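Bifunctional protein PutA (Bdellovibrio bacteriovorus, PDB 5UR2) probably catalyses both steps of proline breakdown to glutamate, using a flavin-dependent proline dehydrogenase and an NAD-dependent glutamate semialdehyde dehydrogenase. Local coordinates at residues F235-K246 against F267-D278. Numbering follows the deposited sequence.
Sequences FVNLDMEQYSVK and FFGIVIQAYLRD. With P5F (N-propargylglycine-modified flavin adenine dinucleotide), chain F.
Gln-273 and Met-240 meet where two parallel barrel strands reach the flavin. The Gln-273 amide serves two acceptors through one nitrogen. NE2 donates to P5F O2 at 2.7 Å. It also donates to Glu-241 O at 3.1 Å. This second bond is nearly straight (N-H...O 170°), and its acceptor lies only 8° out of the amide plane. A water donating to both Gln-273 OE1 and Glu-241 O would help to fix the amide's rotation. Met-240 contributes backbone instead: its N donates to P5F O4, and its O accepts from P5F N3 at 2.8 Å, so with Gln-273 the pyrimidine edge is read at three positions. The Met-240 side chain packs against Val-271, CB to CB at 3.7 Å; its bends at chi2 and chi3 bring CE to Val-271 O (3.2 Å) and near Ile-270 CD1.

Upstream, the strands run 24° apart, with Leu-238 N bonded to Gly-269 O. The Phe-235 ring lies with one face over the Phe-267 carbonyl, whose O stands 3.6 Å from the ring plane, and its CE1 reaches Gly-269 N, where no side chain intervenes. On the face that carries Val-236 and Phe-268, Leu-238 and Ile-270 lie side by side. Downstream, Tyr-243 OH donates a hydrogen bond to Asp-278 OD2 from above the carboxylate plane at 2.8 Å. Lys-246 NZ forms a salt bridge to the same OD2 (2.9 Å) with weak hydrogen-bond geometry, and also pairs with Asp-282.

These are neighbouring strands of the proline dehydrogenase TIM barrel, joined by a beta-alpha-beta crossover through helix 246-257, which covers Leu-238, Met-240 and Ile-270; strands 194-197 and 298-302 flank the pair.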
loop_
_atom_site.group_PDB
_atom_site.type_symbol
_atom_site.label_atom_id
_atom_site.label_comp_id
_atom_site.label_asym_id
_atom_site.label_seq_id
_atom_site.Cartn_x
_atom_site.Cartn_y
_atom_site.Cartn_z
ATOM N N PHE B 235 23.293 22.796 -55.712
ATOM C CA PHE B 235 22.062 22.896 -54.942
ATOM C C PHE B 235 22.339 22.501 -53.494
ATOM O O PHE B 235 22.923 21.443 -53.233
ATOM C CB PHE B 235 20.984 21.995 -55.545
ATOM C CG PHE B 235 19.593 22.289 -55.048
ATOM C CD1 PHE B 235 19.214 21.959 -53.752
ATOM C CD2 PHE B 235 18.663 22.895 -55.880
ATOM C CE1 PHE B 235 17.933 22.236 -53.283
ATOM C CE2 PHE B 235 17.385 23.181 -55.420
ATOM C CZ PHE B 235 17.017 22.842 -54.111
ATOM N N VAL B 236 21.928 23.350 -52.554
ATOM C CA VAL B 236 22.094 23.073 -51.129
ATOM C C VAL B 236 20.721 23.016 -50.482
ATOM O O VAL B 236 19.965 23.998 -50.514
ATOM C CB VAL B 236 22.983 24.108 -50.433
ATOM C CG1 VAL B 236 23.243 23.674 -48.997
ATOM C CG2 VAL B 236 24.282 24.246 -51.181
ATOM N N ASN B 237 20.402 21.860 -49.902
ATOM C CA ASN B 237 19.133 21.615 -49.238
ATOM C C ASN B 237 19.361 21.488 -47.737
ATOM O O ASN B 237 20.256 20.756 -47.302
ATOM C CB ASN B 237 18.467 20.349 -49.786
ATOM C CG ASN B 237 17.010 20.260 -49.403
ATOM O OD1 ASN B 237 16.681 19.872 -48.282
ATOM N ND2 ASN B 237 16.129 20.632 -50.326
ATOM N N LEU B 238 18.558 22.199 -46.949
ATOM C CA LEU B 238 18.621 22.123 -45.495
ATOM C C LEU B 238 17.557 21.131 -45.054
ATOM O O LEU B 238 16.368 21.335 -45.346
ATOM C CB LEU B 238 18.395 23.496 -44.855
ATOM C CG LEU B 238 18.614 23.583 -43.335
ATOM C CD1 LEU B 238 20.055 23.195 -42.996
ATOM C CD2 LEU B 238 18.289 24.966 -42.785
ATOM N N ASP B 239 17.985 20.035 -44.417
ATOM C CA ASP B 239 17.026 19.044 -43.942
ATOM C C ASP B 239 16.235 19.589 -42.755
ATOM O O ASP B 239 16.558 20.629 -42.172
ATOM C CB ASP B 239 17.715 17.722 -43.576
ATOM C CG ASP B 239 18.179 16.925 -44.813
ATOM O OD1 ASP B 239 17.627 17.121 -45.918
ATOM O OD2 ASP B 239 19.083 16.075 -44.684
ATOM N N MET B 240 15.178 18.867 -42.392
ATOM C CA MET B 240 14.380 19.208 -41.222
ATOM C C MET B 240 14.460 18.068 -40.231
ATOM O O MET B 240 14.125 16.922 -40.566
ATOM C CB MET B 240 12.920 19.482 -41.572
ATOM C CG MET B 240 12.158 20.001 -40.373
ATOM S SD MET B 240 12.806 21.568 -39.785
ATOM C CE MET B 240 12.128 22.639 -41.059
ATOM N N GLU B 241 14.878 18.396 -39.014
ATOM C CA GLU B 241 15.051 17.416 -37.949
ATOM C C GLU B 241 13.825 17.415 -37.037
ATOM O O GLU B 241 12.712 17.705 -37.495
ATOM C CB GLU B 241 16.350 17.709 -37.183
ATOM C CG GLU B 241 17.584 17.544 -38.067
ATOM C CD GLU B 241 18.813 18.285 -37.540
ATOM O OE1 GLU B 241 18.832 19.530 -37.628
ATOM O OE2 GLU B 241 19.770 17.626 -37.057
ATOM N N GLN B 242 14.016 17.090 -35.758
ATOM C CA GLN B 242 12.902 16.885 -34.836
ATOM C C GLN B 242 12.173 18.194 -34.527
ATOM O O GLN B 242 12.648 19.300 -34.812
ATOM C CB GLN B 242 13.383 16.226 -33.541
ATOM C CG GLN B 242 14.361 17.053 -32.755
ATOM C CD GLN B 242 15.809 16.864 -33.212
ATOM O OE1 GLN B 242 16.108 16.089 -34.144
ATOM N NE2 GLN B 242 16.717 17.585 -32.557
ATOM N N TYR B 243 10.984 18.054 -33.934
ATOM C CA TYR B 243 10.119 19.215 -33.754
ATOM C C TYR B 243 10.759 20.279 -32.860
ATOM O O TYR B 243 10.514 21.474 -33.052
ATOM C CB TYR B 243 8.769 18.776 -33.190
ATOM C CG TYR B 243 7.730 19.885 -33.218
ATOM C CD1 TYR B 243 7.186 20.319 -34.423
ATOM C CD2 TYR B 243 7.308 20.505 -32.044
ATOM C CE1 TYR B 243 6.231 21.323 -34.461
ATOM C CE2 TYR B 243 6.348 21.508 -32.066
ATOM C CZ TYR B 243 5.816 21.914 -33.280
ATOM O OH TYR B 243 4.867 22.916 -33.319
ATOM N N SER B 244 11.594 19.873 -31.892
ATOM C CA SER B 244 12.219 20.844 -30.997
ATOM C C SER B 244 13.113 21.854 -31.736
ATOM O O SER B 244 13.419 22.908 -31.177
ATOM C CB SER B 244 13.040 20.123 -29.928
ATOM O OG SER B 244 14.049 19.326 -30.552
ATOM N N VAL B 245 13.536 21.571 -32.967
ATOM C CA VAL B 245 14.312 22.534 -33.734
ATOM C C VAL B 245 13.602 22.959 -35.009
ATOM O O VAL B 245 14.218 23.591 -35.870
ATOM C CB VAL B 245 15.726 21.999 -34.062
ATOM C CG1 VAL B 245 16.491 21.638 -32.780
ATOM C CG2 VAL B 245 15.651 20.791 -34.987
ATOM N N LYS B 246 12.317 22.616 -35.170
ATOM C CA LYS B 246 11.663 22.913 -36.445
ATOM C C LYS B 246 11.546 24.415 -36.659
ATOM O O LYS B 246 11.924 24.929 -37.715
ATOM C CB LYS B 246 10.274 22.261 -36.523
ATOM C CG LYS B 246 9.629 22.356 -37.915
ATOM C CD LYS B 246 8.779 23.625 -38.111
ATOM C CE LYS B 246 7.576 23.652 -37.149
ATOM N NZ LYS B 246 6.648 24.829 -37.358
ATOM N N PHE B 267 18.606 27.924 -55.947
ATOM C CA PHE B 267 18.885 26.511 -55.679
ATOM C C PHE B 267 19.322 26.264 -54.236
ATOM O O PHE B 267 20.325 25.619 -53.931
ATOM C CB PHE B 267 19.901 26.022 -56.694
ATOM C CG PHE B 267 19.391 26.141 -58.095
ATOM C CD1 PHE B 267 18.166 25.593 -58.435
ATOM C CD2 PHE B 267 20.059 26.902 -59.033
ATOM C CE1 PHE B 267 17.660 25.722 -59.721
ATOM C CE2 PHE B 267 19.555 27.040 -60.327
ATOM C CZ PHE B 267 18.348 26.449 -60.668
ATOM N N PHE B 268 18.526 26.815 -53.331
ATOM C CA PHE B 268 18.502 26.454 -51.922
ATOM C C PHE B 268 17.145 25.832 -51.631
ATOM O O PHE B 268 16.132 26.253 -52.198
ATOM C CB PHE B 268 18.697 27.678 -51.018
ATOM C CG PHE B 268 20.065 28.306 -51.098
ATOM C CD1 PHE B 268 21.211 27.534 -51.016
ATOM C CD2 PHE B 268 20.199 29.678 -51.220
ATOM C CE1 PHE B 268 22.470 28.126 -51.055
ATOM C CE2 PHE B 268 21.449 30.276 -51.267
ATOM C CZ PHE B 268 22.587 29.501 -51.185
ATOM N N GLY B 269 17.119 24.837 -50.748
ATOM C CA GLY B 269 15.875 24.185 -50.399
ATOM C C GLY B 269 15.779 23.918 -48.911
ATOM O O GLY B 269 16.785 23.779 -48.207
ATOM N N ILE B 270 14.531 23.808 -48.454
ATOM C CA ILE B 270 14.188 23.525 -47.062
ATOM C C ILE B 270 13.145 22.412 -47.069
ATOM O O ILE B 270 12.348 22.284 -48.011
ATOM C CB ILE B 270 13.669 24.798 -46.327
ATOM C CG1 ILE B 270 13.354 24.560 -44.838
ATOM C CG2 ILE B 270 12.422 25.322 -46.999
ATOM C CD1 ILE B 270 14.526 24.387 -43.918
ATOM N N VAL B 271 13.175 21.574 -46.019
ATOM C CA VAL B 271 12.229 20.475 -45.870
ATOM C C VAL B 271 11.054 20.908 -45.009
ATOM O O VAL B 271 11.228 21.548 -43.965
ATOM C CB VAL B 271 12.916 19.236 -45.273
ATOM C CG1 VAL B 271 11.873 18.189 -44.917
ATOM C CG2 VAL B 271 13.909 18.649 -46.277
ATOM N N ILE B 272 9.848 20.522 -45.428
ATOM C CA ILE B 272 8.650 20.644 -44.612
ATOM C C ILE B 272 8.051 19.255 -44.426
ATOM O O ILE B 272 7.957 18.482 -45.387
ATOM C CB ILE B 272 7.640 21.619 -45.254
ATOM C CG1 ILE B 272 8.153 23.066 -45.156
ATOM C CG2 ILE B 272 6.270 21.488 -44.603
ATOM C CD1 ILE B 272 8.255 23.593 -43.720
ATOM N N GLN B 273 7.651 18.939 -43.178
ATOM C CA GLN B 273 7.120 17.625 -42.797
ATOM C C GLN B 273 5.600 17.709 -42.659
ATOM O O GLN B 273 5.087 18.311 -41.712
ATOM C CB GLN B 273 7.738 17.137 -41.486
ATOM C CG GLN B 273 9.276 17.007 -41.535
ATOM C CD GLN B 273 9.944 17.446 -40.249
ATOM O OE1 GLN B 273 9.540 18.441 -39.642
ATOM N NE2 GLN B 273 10.992 16.723 -39.830
ATOM N N ALA B 274 4.880 17.078 -43.594
ATOM C CA ALA B 274 3.428 17.153 -43.590
ATOM C C ALA B 274 2.794 16.421 -42.413
ATOM O O ALA B 274 1.602 16.609 -42.166
ATOM C CB ALA B 274 2.860 16.593 -44.909
ATOM N N TYR B 275 3.527 15.595 -41.683
ATOM C CA TYR B 275 2.873 14.974 -40.541
ATOM C C TYR B 275 2.785 15.907 -39.341
ATOM O O TYR B 275 2.222 15.509 -38.311
ATOM C CB TYR B 275 3.566 13.647 -40.170
ATOM C CG TYR B 275 4.922 13.681 -39.468
ATOM C CD1 TYR B 275 5.678 14.855 -39.342
ATOM C CD2 TYR B 275 5.465 12.491 -38.954
ATOM C CE1 TYR B 275 6.936 14.836 -38.693
ATOM C CE2 TYR B 275 6.702 12.463 -38.317
ATOM C CZ TYR B 275 7.433 13.627 -38.177
ATOM O OH TYR B 275 8.669 13.558 -37.550
ATOM N N LEU B 276 3.317 17.130 -39.447
ATOM C CA LEU B 276 3.186 18.117 -38.382
ATOM C C LEU B 276 1.868 18.870 -38.514
ATOM O O LEU B 276 1.457 19.238 -39.625
ATOM C CB LEU B 276 4.338 19.124 -38.402
ATOM C CG LEU B 276 5.723 18.549 -38.073
ATOM C CD1 LEU B 276 6.786 19.651 -38.095
ATOM C CD2 LEU B 276 5.697 17.798 -36.735
ATOM N N ARG B 277 1.225 19.126 -37.364
ATOM C CA ARG B 277 -0.037 19.871 -37.364
ATOM C C ARG B 277 0.123 21.302 -37.889
ATOM O O ARG B 277 -0.830 21.862 -38.450
ATOM C CB ARG B 277 -0.643 19.889 -35.949
ATOM C CG ARG B 277 -1.017 18.496 -35.440
ATOM C CD ARG B 277 -1.432 18.444 -33.950
ATOM N NE ARG B 277 -1.621 17.044 -33.561
ATOM C CZ ARG B 277 -2.734 16.340 -33.779
ATOM N NH1 ARG B 277 -3.784 16.895 -34.370
ATOM N NH2 ARG B 277 -2.795 15.070 -33.422
ATOM N N ASP B 278 1.303 21.910 -37.742
ATOM C CA ASP B 278 1.470 23.300 -38.151
ATOM C C ASP B 278 2.130 23.440 -39.516
ATOM O O ASP B 278 2.446 24.556 -39.936
ATOM C CB ASP B 278 2.233 24.094 -37.069
ATOM C CG ASP B 278 3.648 23.600 -36.830
ATOM O OD1 ASP B 278 4.156 22.776 -37.623
ATOM O OD2 ASP B 278 4.258 24.049 -35.824
HETATM P PA P5F F . 3.894 6.511 -46.381
HETATM O O1A P5F F . 2.765 6.912 -47.389
HETATM O O2A P5F F . 3.880 5.161 -45.861
HETATM O O5B P5F F . 3.914 7.299 -45.099
HETATM C C5B P5F F . 4.571 6.908 -43.899
HETATM C C4B P5F F . 4.645 8.128 -42.969
HETATM O O4B P5F F . 3.410 8.471 -42.388
HETATM C C3B P5F F . 5.582 8.031 -41.799
HETATM O O3B P5F F . 6.898 8.214 -42.156
HETATM C C2B P5F F . 5.087 9.097 -40.906
HETATM O O2B P5F F . 5.586 10.318 -41.332
HETATM C C1B P5F F . 3.618 9.065 -41.137
HETATM N N9A P5F F . 2.879 8.306 -40.160
HETATM C C8A P5F F . 3.037 6.970 -39.819
HETATM N N7A P5F F . 2.131 6.659 -38.884
HETATM C C5A P5F F . 1.341 7.773 -38.592
HETATM C C6A P5F F . 0.292 8.039 -37.716
HETATM N N6A P5F F . -0.227 7.010 -36.860
HETATM N N1A P5F F . -0.256 9.268 -37.658
HETATM C C2A P5F F . 0.194 10.268 -38.447
HETATM N N3A P5F F . 1.240 10.046 -39.294
HETATM C C4A P5F F . 1.819 8.843 -39.397
HETATM N N1 P5F F . 11.808 13.045 -43.037
HETATM C C2 P5F F . 12.013 14.170 -42.157
HETATM O O2 P5F F . 11.217 14.274 -41.038
HETATM N N3 P5F F . 13.009 15.159 -42.441
HETATM C C4 P5F F . 13.840 15.082 -43.586
HETATM O O4 P5F F . 14.794 16.085 -43.803
HETATM C C4X P5F F . 13.632 13.891 -44.512
HETATM N N5 P5F F . 14.518 13.636 -45.646
HETATM C C5X P5F F . 13.981 12.751 -46.698
HETATM C C6 P5F F . 14.509 12.850 -48.094
HETATM C C7 P5F F . 13.936 12.063 -49.124
HETATM C C7M P5F F . 14.480 12.174 -50.532
HETATM C C8 P5F F . 12.854 11.177 -48.841
HETATM C C8M P5F F . 12.217 10.328 -49.912
HETATM C C9 P5F F . 12.346 11.079 -47.524
HETATM C C9A P5F F . 12.946 11.900 -46.434
HETATM N N10 P5F F . 12.403 11.813 -45.076
HETATM C C10 P5F F . 12.649 12.935 -44.214
HETATM C "C1'" P5F F . 11.481 10.734 -44.645
HETATM C "C2'" P5F F . 10.027 11.016 -45.027
HETATM O "O2'" P5F F . 9.575 12.077 -44.276
HETATM C "C3'" P5F F . 9.074 9.832 -44.855
HETATM O "O3'" P5F F . 9.042 9.487 -43.521
HETATM C "C4'" P5F F . 9.443 8.585 -45.645
HETATM O "O4'" P5F F . 10.123 9.005 -46.778
HETATM C "C5'" P5F F . 8.276 7.628 -45.955
HETATM O "O5'" P5F F . 7.072 8.285 -46.298
HETATM P P P5F F . 6.052 7.826 -47.473
HETATM O O1P P5F F . 5.188 8.942 -48.176
HETATM O O2P P5F F . 7.028 6.977 -48.372
HETATM O O3P P5F F . 5.316 6.513 -46.818
HETATM C C21 P5F F . 16.613 13.089 -44.177
HETATM C C22 P5F F . 15.599 13.439 -44.997
HETATM C C23 P5F F . 17.175 14.070 -43.133
HETATM O O HOH W 1 10.158 18.457 -36.849
#